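Local coordinates for putative branched-chain amino acid transport system substrate-binding protein (Rhodopseudomonas palustris, PDB 3TX6), which probably binds lignin-derived aromatic acids such as p-coumaric acid in the periplasm, serving as the solute-binding component of an ABC transporter, at residues Glu323-Ala328 with Val332-Glu337; Ala109-Ala114 with Ala315-Leu320; Glu32-Glu37 with Asp289-Leu294. One frame throughout, in Å; residues are numbered along the deposited sequence.

Contact 1. Residues Glu323-Ala328 with Val332-Glu337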
loop_
_atom_site.group_PDB
_atom_site.type_symbol
_atom_site.label_atom_id
_atom_site.label_comp_id
_atom_site.label_asym_id
_atom_site.label_seq_id
_atom_site.Cartn_x
_atom_site.Cartn_y
_atom_site.Cartn_z
ATOM N N GLU A 323 1.259 21.204 -5.620
ATOM C CA GLU A 323 2.633 20.752 -5.709
ATOM C C GLU A 323 2.704 19.483 -6.560
ATOM O O GLU A 323 2.213 18.431 -6.167
ATOM C CB GLU A 323 3.194 20.470 -4.317
ATOM C CG GLU A 323 3.416 21.702 -3.474
ATOM C CD GLU A 323 4.542 22.582 -4.008
ATOM O OE1 GLU A 323 5.679 22.066 -4.161
ATOM O OE2 GLU A 323 4.296 23.795 -4.249
ATOM N N LYS A 324 3.391 19.559 -7.682
ATOM C CA LYS A 324 3.408 18.474 -8.661
ATOM C C LYS A 324 4.722 17.697 -8.635
ATOM O O LYS A 324 5.761 18.230 -8.284
ATOM C CB LYS A 324 3.176 19.020 -10.066
ATOM C CG LYS A 324 1.802 19.671 -10.294
ATOM C CD LYS A 324 0.634 18.741 -10.072
ATOM C CE LYS A 324 -0.707 19.481 -10.207
ATOM N NZ LYS A 324 -1.869 18.627 -9.896
ATOM N N ASP A 325 4.655 16.423 -9.020
ATOM C CA ASP A 325 5.854 15.566 -9.170
ATOM C C ASP A 325 6.626 15.474 -7.844
ATOM O O ASP A 325 7.813 15.814 -7.737
ATOM C CB ASP A 325 6.735 16.025 -10.338
ATOM C CG ASP A 325 6.042 15.887 -11.670
ATOM O OD1 ASP A 325 5.651 14.758 -12.005
ATOM O OD2 ASP A 325 5.855 16.894 -12.374
ATOM N N ILE A 326 5.921 15.000 -6.826
ATOM C CA ILE A 326 6.512 14.788 -5.494
ATOM C C ILE A 326 7.232 13.420 -5.523
ATOM O O ILE A 326 6.602 12.366 -5.583
ATOM C CB ILE A 326 5.435 14.806 -4.384
ATOM C CG1 ILE A 326 4.693 16.121 -4.361
ATOM C CG2 ILE A 326 6.089 14.510 -3.026
ATOM C CD1 ILE A 326 3.500 16.192 -3.416
ATOM N N ALA A 327 8.558 13.466 -5.451
ATOM C CA ALA A 327 9.378 12.276 -5.569
ATOM C C ALA A 327 9.419 11.508 -4.261
ATOM O O ALA A 327 9.674 12.083 -3.223
ATOM C CB ALA A 327 10.774 12.590 -6.089
ATOM N N ALA A 328 9.128 10.212 -4.317
ATOM C CA ALA A 328 9.188 9.354 -3.108
ATOM C C ALA A 328 9.688 7.974 -3.498
ATOM O O ALA A 328 9.965 7.707 -4.681
ATOM C CB ALA A 328 7.820 9.287 -2.408
ATOM N N VAL A 332 6.137 8.865 -8.093
ATOM C CA VAL A 332 6.217 10.307 -8.231
ATOM C C VAL A 332 4.760 10.750 -8.211
ATOM O O VAL A 332 3.996 10.410 -9.128
ATOM C CB VAL A 332 6.944 10.752 -9.503
ATOM C CG1 VAL A 332 6.938 12.273 -9.581
ATOM C CG2 VAL A 332 8.367 10.110 -9.541
ATOM N N TYR A 333 4.387 11.490 -7.172
ATOM C CA TYR A 333 2.981 11.798 -6.894
ATOM C C TYR A 333 2.571 13.168 -7.460
ATOM O O TYR A 333 3.236 14.166 -7.211
ATOM C CB TYR A 333 2.738 11.818 -5.389
ATOM C CG TYR A 333 2.824 10.445 -4.733
ATOM C CD1 TYR A 333 4.038 9.910 -4.341
ATOM C CD2 TYR A 333 1.688 9.660 -4.547
ATOM C CE1 TYR A 333 4.130 8.641 -3.778
ATOM C CE2 TYR A 333 1.771 8.377 -3.984
ATOM C CZ TYR A 333 3.004 7.878 -3.588
ATOM O OH TYR A 333 3.123 6.625 -3.037
ATOM N N SER A 334 1.447 13.178 -8.192
ATOM C CA SER A 334 0.798 14.411 -8.598
ATOM C C SER A 334 -0.691 14.268 -8.393
ATOM O O SER A 334 -1.404 13.778 -9.243
ATOM C CB SER A 334 1.073 14.758 -10.070
ATOM O OG SER A 334 2.433 15.012 -10.311
ATOM N N PHE A 335 -1.171 14.689 -7.230
ATOM C CA PHE A 335 -2.580 14.569 -6.953
ATOM C C PHE A 335 -3.382 15.677 -7.625
ATOM O O PHE A 335 -2.869 16.763 -7.850
ATOM C CB PHE A 335 -2.808 14.708 -5.446
ATOM C CG PHE A 335 -2.043 13.720 -4.594
ATOM C CD1 PHE A 335 -2.369 12.397 -4.629
ATOM C CD2 PHE A 335 -1.004 14.122 -3.761
ATOM C CE1 PHE A 335 -1.703 11.459 -3.848
ATOM C CE2 PHE A 335 -0.326 13.198 -2.972
ATOM C CZ PHE A 335 -0.702 11.868 -3.013
ATOM N N THR A 336 -4.672 15.426 -7.873
ATOM C CA THR A 336 -5.566 16.495 -8.285
ATOM C C THR A 336 -6.779 16.420 -7.389
ATOM O O THR A 336 -6.878 15.500 -6.548
ATOM C CB THR A 336 -5.988 16.382 -9.774
ATOM O OG1 THR A 336 -6.805 15.226 -9.984
ATOM C CG2 THR A 336 -4.770 16.305 -10.635
ATOM N N GLU A 337 -7.723 17.339 -7.613
ATOM C CA GLU A 337 -9.008 17.339 -6.926
ATOM C C GLU A 337 -9.685 15.961 -7.046
ATOM O O GLU A 337 -10.384 15.507 -6.133
ATOM C CB GLU A 337 -9.908 18.473 -7.487
ATOM C CG GLU A 337 -11.371 18.404 -7.084
ATOM C CD GLU A 337 -12.314 19.493 -7.666
ATOM O OE1 GLU A 337 -11.971 20.270 -8.604
ATOM O OE2 GLU A 337 -13.459 19.544 -7.170
HETATM O O HOH W 1 0.789 16.179 -5.537
HETATM O O HOH W 2 3.662 13.044 -11.475
#

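Contact 2. Residues Ala109-Ala114 with Ala315-Leu320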
loop_
_atom_site.group_PDB
_atom_site.type_symbol
_atom_site.label_atom_id
_atom_site.label_comp_id
_atom_site.label_asym_id
_atom_site.label_seq_id
_atom_site.Cartn_x
_atom_site.Cartn_y
_atom_site.Cartn_z
ATOM N N ALA A 109 -12.968 11.912 -0.995
ATOM C CA ALA A 109 -11.905 12.494 -1.824
ATOM C C ALA A 109 -11.410 13.836 -1.352
ATOM O O ALA A 109 -10.265 14.181 -1.625
ATOM C CB ALA A 109 -12.313 12.621 -3.288
ATOM N N LYS A 110 -12.242 14.625 -0.689
ATOM C CA LYS A 110 -11.802 15.975 -0.371
ATOM C C LYS A 110 -10.587 15.973 0.543
ATOM O O LYS A 110 -9.661 16.691 0.290
ATOM C CB LYS A 110 -12.919 16.784 0.257
ATOM C CG LYS A 110 -12.519 18.234 0.482
ATOM C CD LYS A 110 -13.682 19.129 0.855
ATOM C CE LYS A 110 -13.198 20.539 1.227
ATOM N NZ LYS A 110 -14.237 21.575 1.516
ATOM N N TRP A 111 -10.604 15.150 1.597
ATOM C CA TRP A 111 -9.540 15.189 2.617
ATOM C C TRP A 111 -8.570 14.037 2.581
ATOM O O TRP A 111 -7.580 14.102 3.274
ATOM C CB TRP A 111 -10.128 15.376 3.998
ATOM C CG TRP A 111 -10.775 16.711 4.142
ATOM C CD1 TRP A 111 -12.122 17.015 4.010
ATOM C CD2 TRP A 111 -10.104 17.964 4.413
ATOM N NE1 TRP A 111 -12.304 18.357 4.205
ATOM C CE2 TRP A 111 -11.121 18.987 4.403
ATOM C CE3 TRP A 111 -8.784 18.326 4.620
ATOM C CZ2 TRP A 111 -10.822 20.325 4.650
ATOM C CZ3 TRP A 111 -8.484 19.677 4.872
ATOM C CH2 TRP A 111 -9.492 20.658 4.862
ATOM N N SER A 112 -8.811 13.002 1.749
ATOM C CA SER A 112 -7.935 11.827 1.691
ATOM C C SER A 112 -7.185 11.727 0.371
ATOM O O SER A 112 -7.750 11.921 -0.689
ATOM C CB SER A 112 -8.721 10.515 1.870
ATOM O OG SER A 112 -9.326 10.432 3.158
ATOM N N VAL A 113 -5.901 11.405 0.503
ATOM C CA VAL A 113 -5.085 10.904 -0.584
ATOM C C VAL A 113 -4.514 9.547 -0.146
ATOM O O VAL A 113 -4.554 9.208 1.032
ATOM C CB VAL A 113 -3.936 11.860 -0.946
ATOM C CG1 VAL A 113 -4.491 13.176 -1.498
ATOM C CG2 VAL A 113 -2.964 12.110 0.206
ATOM N N ALA A 114 -3.938 8.814 -1.091
ATOM C CA ALA A 114 -3.372 7.483 -0.803
ATOM C C ALA A 114 -1.927 7.339 -1.274
ATOM O O ALA A 114 -1.604 7.723 -2.376
ATOM C CB ALA A 114 -4.235 6.396 -1.386
ATOM N N ALA A 315 -4.680 24.728 3.860
ATOM C CA ALA A 315 -3.524 25.044 3.001
ATOM C C ALA A 315 -2.776 23.753 2.634
ATOM O O ALA A 315 -2.273 23.639 1.516
ATOM C CB ALA A 315 -2.586 26.052 3.657
ATOM N N ILE A 316 -2.721 22.787 3.554
ATOM C CA ILE A 316 -2.171 21.485 3.210
ATOM C C ILE A 316 -3.001 20.827 2.111
ATOM O O ILE A 316 -2.458 20.292 1.135
ATOM C CB ILE A 316 -2.031 20.572 4.437
ATOM C CG1 ILE A 316 -0.960 21.160 5.363
ATOM C CG2 ILE A 316 -1.726 19.127 4.026
ATOM C CD1 ILE A 316 -0.805 20.441 6.680
ATOM N N ARG A 317 -4.317 20.810 2.310
ATOM C CA ARG A 317 -5.235 20.247 1.296
ATOM C C ARG A 317 -4.967 20.839 -0.088
ATOM O O ARG A 317 -4.855 20.117 -1.078
ATOM C CB ARG A 317 -6.680 20.477 1.665
ATOM C CG ARG A 317 -7.682 19.751 0.770
ATOM C CD ARG A 317 -9.149 20.035 1.159
ATOM N NE ARG A 317 -9.602 21.398 0.872
ATOM C CZ ARG A 317 -10.077 21.808 -0.309
ATOM N NH1 ARG A 317 -10.105 20.990 -1.349
ATOM N NH2 ARG A 317 -10.479 23.057 -0.479
ATOM N N LYS A 318 -4.897 22.158 -0.156
ATOM C CA LYS A 318 -4.658 22.814 -1.442
ATOM C C LYS A 318 -3.241 22.522 -1.968
ATOM O O LYS A 318 -3.067 22.338 -3.171
ATOM C CB LYS A 318 -4.892 24.329 -1.361
ATOM C CG LYS A 318 -6.323 24.718 -1.053
ATOM C CD LYS A 318 -7.292 24.424 -2.180
ATOM C CE LYS A 318 -8.501 25.364 -2.158
ATOM N NZ LYS A 318 -9.478 25.040 -3.249
ATOM N N ALA A 319 -2.258 22.429 -1.080
ATOM C CA ALA A 319 -0.872 22.161 -1.489
ATOM C C ALA A 319 -0.687 20.763 -2.043
ATOM O O ALA A 319 0.136 20.542 -2.945
ATOM C CB ALA A 319 0.077 22.441 -0.371
ATOM N N LEU A 320 -1.496 19.826 -1.568
ATOM C CA LEU A 320 -1.446 18.460 -2.130
ATOM C C LEU A 320 -1.756 18.416 -3.601
ATOM O O LEU A 320 -1.260 17.548 -4.314
ATOM C CB LEU A 320 -2.379 17.474 -1.381
ATOM C CG LEU A 320 -1.969 17.053 0.033
ATOM C CD1 LEU A 320 -3.164 16.494 0.796
ATOM C CD2 LEU A 320 -0.803 16.065 -0.050
HETATM O O HOH W 3 -9.144 18.292 -1.830
#

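Contact 3. Residues Glu32-Glu37 with Asp289-Leu294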
loop_
_atom_site.group_PDB
_atom_site.type_symbol
_atom_site.label_atom_id
_atom_site.label_comp_id
_atom_site.label_asym_id
_atom_site.label_seq_id
_atom_site.Cartn_x
_atom_site.Cartn_y
_atom_site.Cartn_z
ATOM N N GLU A 32 11.338 6.198 12.365
ATOM C CA GLU A 32 12.652 6.578 12.909
ATOM C C GLU A 32 13.505 7.362 11.891
ATOM O O GLU A 32 14.410 8.099 12.269
ATOM C CB GLU A 32 13.387 5.312 13.358
ATOM C CG GLU A 32 14.756 5.605 14.005
ATOM C CD GLU A 32 15.399 4.412 14.680
ATOM O OE1 GLU A 32 14.737 3.365 14.818
ATOM O OE2 GLU A 32 16.567 4.551 15.089
ATOM N N PHE A 33 13.181 7.168 10.607
ATOM C CA PHE A 33 14.012 7.593 9.492
ATOM C C PHE A 33 13.490 8.791 8.728
ATOM O O PHE A 33 14.135 9.250 7.794
ATOM C CB PHE A 33 14.299 6.423 8.573
ATOM C CG PHE A 33 14.752 5.206 9.318
ATOM C CD1 PHE A 33 15.802 5.287 10.214
ATOM C CD2 PHE A 33 14.076 4.018 9.212
ATOM C CE1 PHE A 33 16.213 4.179 10.932
ATOM C CE2 PHE A 33 14.468 2.931 9.949
ATOM C CZ PHE A 33 15.541 3.011 10.820
ATOM N N VAL A 34 12.324 9.282 9.136
ATOM C CA VAL A 34 11.686 10.445 8.503
ATOM C C VAL A 34 12.169 11.722 9.167
ATOM O O VAL A 34 12.765 11.691 10.235
ATOM C CB VAL A 34 10.139 10.326 8.516
ATOM C CG1 VAL A 34 9.720 9.012 7.837
ATOM C CG2 VAL A 34 9.559 10.427 9.907
ATOM N N ALA A 35 11.847 12.851 8.545
ATOM C CA ALA A 35 12.219 14.181 9.064
ATOM C C ALA A 35 11.692 14.340 10.479
ATOM O O ALA A 35 10.563 13.919 10.764
ATOM C CB ALA A 35 11.632 15.262 8.188
ATOM N N LYS A 36 12.542 14.959 11.310
ATOM C CA LYS A 36 12.244 15.404 12.676
ATOM C C LYS A 36 11.551 16.778 12.709
ATOM O O LYS A 36 10.872 17.114 13.675
ATOM C CB LYS A 36 13.551 15.512 13.495
ATOM C CG LYS A 36 14.109 14.189 13.991
ATOM C CD LYS A 36 15.469 14.356 14.677
ATOM C CE LYS A 36 15.332 15.176 15.954
ATOM N NZ LYS A 36 16.596 15.794 16.421
ATOM N N GLU A 37 11.744 17.551 11.648
ATOM C CA GLU A 37 11.379 18.951 11.580
ATOM C C GLU A 37 11.073 19.212 10.128
ATOM O O GLU A 37 11.650 18.566 9.253
ATOM C CB GLU A 37 12.555 19.841 11.977
ATOM C CG GLU A 37 12.994 19.751 13.411
ATOM C CD GLU A 37 13.623 21.043 13.890
ATOM O OE1 GLU A 37 13.996 21.913 13.062
ATOM O OE2 GLU A 37 13.714 21.193 15.104
ATOM N N ASP A 289 7.239 7.590 2.660
ATOM C CA ASP A 289 6.843 8.451 1.543
ATOM C C ASP A 289 5.820 9.501 1.986
ATOM O O ASP A 289 5.809 10.602 1.465
ATOM C CB ASP A 289 6.262 7.616 0.430
ATOM C CG ASP A 289 7.301 6.804 -0.307
ATOM O OD1 ASP A 289 8.505 6.989 -0.028
ATOM O OD2 ASP A 289 6.903 6.032 -1.203
ATOM N N ALA A 290 4.937 9.147 2.926
ATOM C CA ALA A 290 3.979 10.116 3.423
ATOM C C ALA A 290 4.714 11.352 3.981
ATOM O O ALA A 290 4.281 12.514 3.798
ATOM C CB ALA A 290 3.040 9.516 4.463
ATOM N N PHE A 291 5.840 11.134 4.650
ATOM C CA PHE A 291 6.668 12.239 5.139
ATOM C C PHE A 291 7.388 12.970 4.032
ATOM O O PHE A 291 7.585 14.173 4.154
ATOM C CB PHE A 291 7.606 11.784 6.252
ATOM C CG PHE A 291 6.901 11.615 7.596
ATOM C CD1 PHE A 291 6.141 10.472 7.868
ATOM C CD2 PHE A 291 6.995 12.599 8.564
ATOM C CE1 PHE A 291 5.498 10.338 9.079
ATOM C CE2 PHE A 291 6.365 12.455 9.786
ATOM C CZ PHE A 291 5.631 11.327 10.055
ATOM N N LYS A 292 7.812 12.270 2.982
ATOM C CA LYS A 292 8.354 12.956 1.806
ATOM C C LYS A 292 7.284 13.887 1.231
ATOM O O LYS A 292 7.593 15.016 0.843
ATOM C CB LYS A 292 8.837 11.966 0.740
ATOM C CG LYS A 292 10.093 11.178 1.106
ATOM C CD LYS A 292 11.298 12.104 1.297
ATOM C CE LYS A 292 12.605 11.349 1.421
ATOM N NZ LYS A 292 13.846 12.194 1.539
ATOM N N VAL A 293 6.009 13.458 1.213
ATOM C CA VAL A 293 4.927 14.356 0.754
ATOM C C VAL A 293 4.828 15.580 1.661
ATOM O O VAL A 293 4.721 16.724 1.176
ATOM C CB VAL A 293 3.580 13.595 0.592
ATOM C CG1 VAL A 293 2.403 14.559 0.401
ATOM C CG2 VAL A 293 3.683 12.559 -0.506
ATOM N N LEU A 294 4.850 15.346 2.983
ATOM C CA LEU A 294 4.851 16.442 3.927
ATOM C C LEU A 294 6.036 17.407 3.756
ATOM O O LEU A 294 5.855 18.627 3.902
ATOM C CB LEU A 294 4.773 15.958 5.368
ATOM C CG LEU A 294 3.471 15.247 5.769
ATOM C CD1 LEU A 294 3.476 14.957 7.278
ATOM C CD2 LEU A 294 2.251 16.052 5.330
#

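Contact 1. Residues Glu323-Ala328 with Val332-Glu337
A short beta hairpin, strands 326-328 and 331-333, holds this contact, and a G1 beta bulge interrupts its pairing where Asp325 and Ile326 both face Tyr333. The antiparallel hydrogen-bonded pair is Ile326 with Tyr333: Ile326 N gives to Tyr333 O at 2.8 Å, nearly straight at 173°, and Tyr333 N returns a bond to Ile326 O at 2.9 Å. Asp325 has the left-handed backbone expected at the first bulge position (phi 59°), and Asp325 N gives to Ser334 OG at 2.9 Å. The same hydroxyl shares a water with the Asp325 carboxylate; that water lies 2.7 Å from Asp325 OD1 and 2.6 Å from Ser334 OG. On the other face from Tyr333, Val332 CG1 (chi1 178°) reaches back over the bulge to Asp325 CA, 3.5 Å away. On the face that carries Ile326 and Tyr333, the Tyr333 ring turns an edge to Ala328, CE1 to CB 4.0 Å, while its OH reaches Met115 O. Beyond the strands, the bent Lys324 chain carries NZ to Phe335 O at 2.9 Å, and Val321 O accepts from the same ammonium. The lysine charge is thus met by two main-chain carbonyls, one in the last turn of helix 310-322 and one on the chain beyond the hairpin, whereas Ser334 OG accepts from the Asp325 amide, which probably helps to fix the bulge.

Contact 2. Residues Ala109-Ala114 with Ala315-Leu320
The carbonyl oxygen Lys110 O accepts a 2.7 Å hydrogen bond from a water that in turn accepts one from Arg317 NH1 at 2.9 Å, so a single water bridges the chain entering strand 112-114 to helix 310-322. That strand is one edge of the six-stranded sheet in one alpha/beta lobe of the periplasmic binding protein, and the helix packs beside this edge. Arg317 does most of the joining. Its chain leaves the helix extended, turns at chi3 (70°), and by that bend lays CD over one face of the Trp111 indole, 3.6 Å from the centroid of the six-membered ring and 4° off its normal, a clear CH-pi contact. Arg317 CB also touches the ring rim at Trp111 CZ3. The guanidinium itself lies farther off and is steeply inclined to the indole, their planes 66° apart, so any cation-pi attraction is weak at best. Lys110 comes over a face of the guanidinium instead: its extended chain places CE above the centre, 3.7 Å from Arg317 CZ. The CE methylene, and not the ammonium, rests on the flat group while the two charged ends, Lys110 NZ and Arg317 NH2, stay 4.5 Å apart, and the salt bridge from Arg317 NH2 to Glu314 probably eases their repulsion. One turn farther along the helix, the contact becomes wholly aliphatic: Leu320 points toward the strand, and its CD1 meets Val113 CG1 at 4.2 Å.

Contact 3. Residues Glu32-Glu37 with Asp289-Leu294
Phe291 of helix 282-304 meets Val34 in the loop that leads from helix 21-29 to the edge strand 37-38, joining the helix to that loop. Followed from its start, the helical segment first offers Asp289, whose carboxylate turns from this loop to Ser329 OG and Gln330 N in the turn of the hairpin. Ala290 comes next and packs on Met74. Phe291 then points toward the loop, with CG anti to its carbonyl carbon (chi1 -77°), and presents a ring face to Val34. Val34 CG2 stands over the middle of that face, 3.6 Å from the ring centroid and 12° off the normal, a CH-pi contact. It gets there from the crowded position between the backbone N and the carbonyl carbon. The branch point follows close behind, Val34 CB lying 3.6 Å from Phe291 CG, while Val34 CG1 lies 3.8 Å from Phe291 CB. The carbonyl oxygen of Ala35 lies 4.4 Å from Phe291 CD2. Lys292 turns to a salt bridge with Glu266, and Leu294, one turn beyond Ala290, packs on the sheet at Val72 and Ile10. An alanine at Phe291 is likely to leave the Val34 methyl CG2 without the ring surface it rests on, opening a gap between loop and helix. With no hydrogen bond across the two segments, this junction depends on dispersion and CH-pi attraction, for which the close fit of valine to ring matters.

The three contacts touch one another pairwise within one lobe. Phe335 of contact 1 packs into contact 2, with CE1 3.7 Å from Val113 CB and its CB 3.4 Å from Leu320 O. The hairpin also leans on the helix of contact 3, where Ala328 CB approaches Asp289 CG to 3.3 Å. Contacts 2 and 3 meet where Leu320 CD2 lies 3.6 Å from Val293 CG1, bringing together the successive helices 282-304 and 310-322. Toward the bound 3-(4-hydroxy-phenyl)pyruvic acid, contact 1 lies nearer: the side chain of Tyr333 is about 8 Å from the ligand, against about 14 Å for that of Val113 in contact 2.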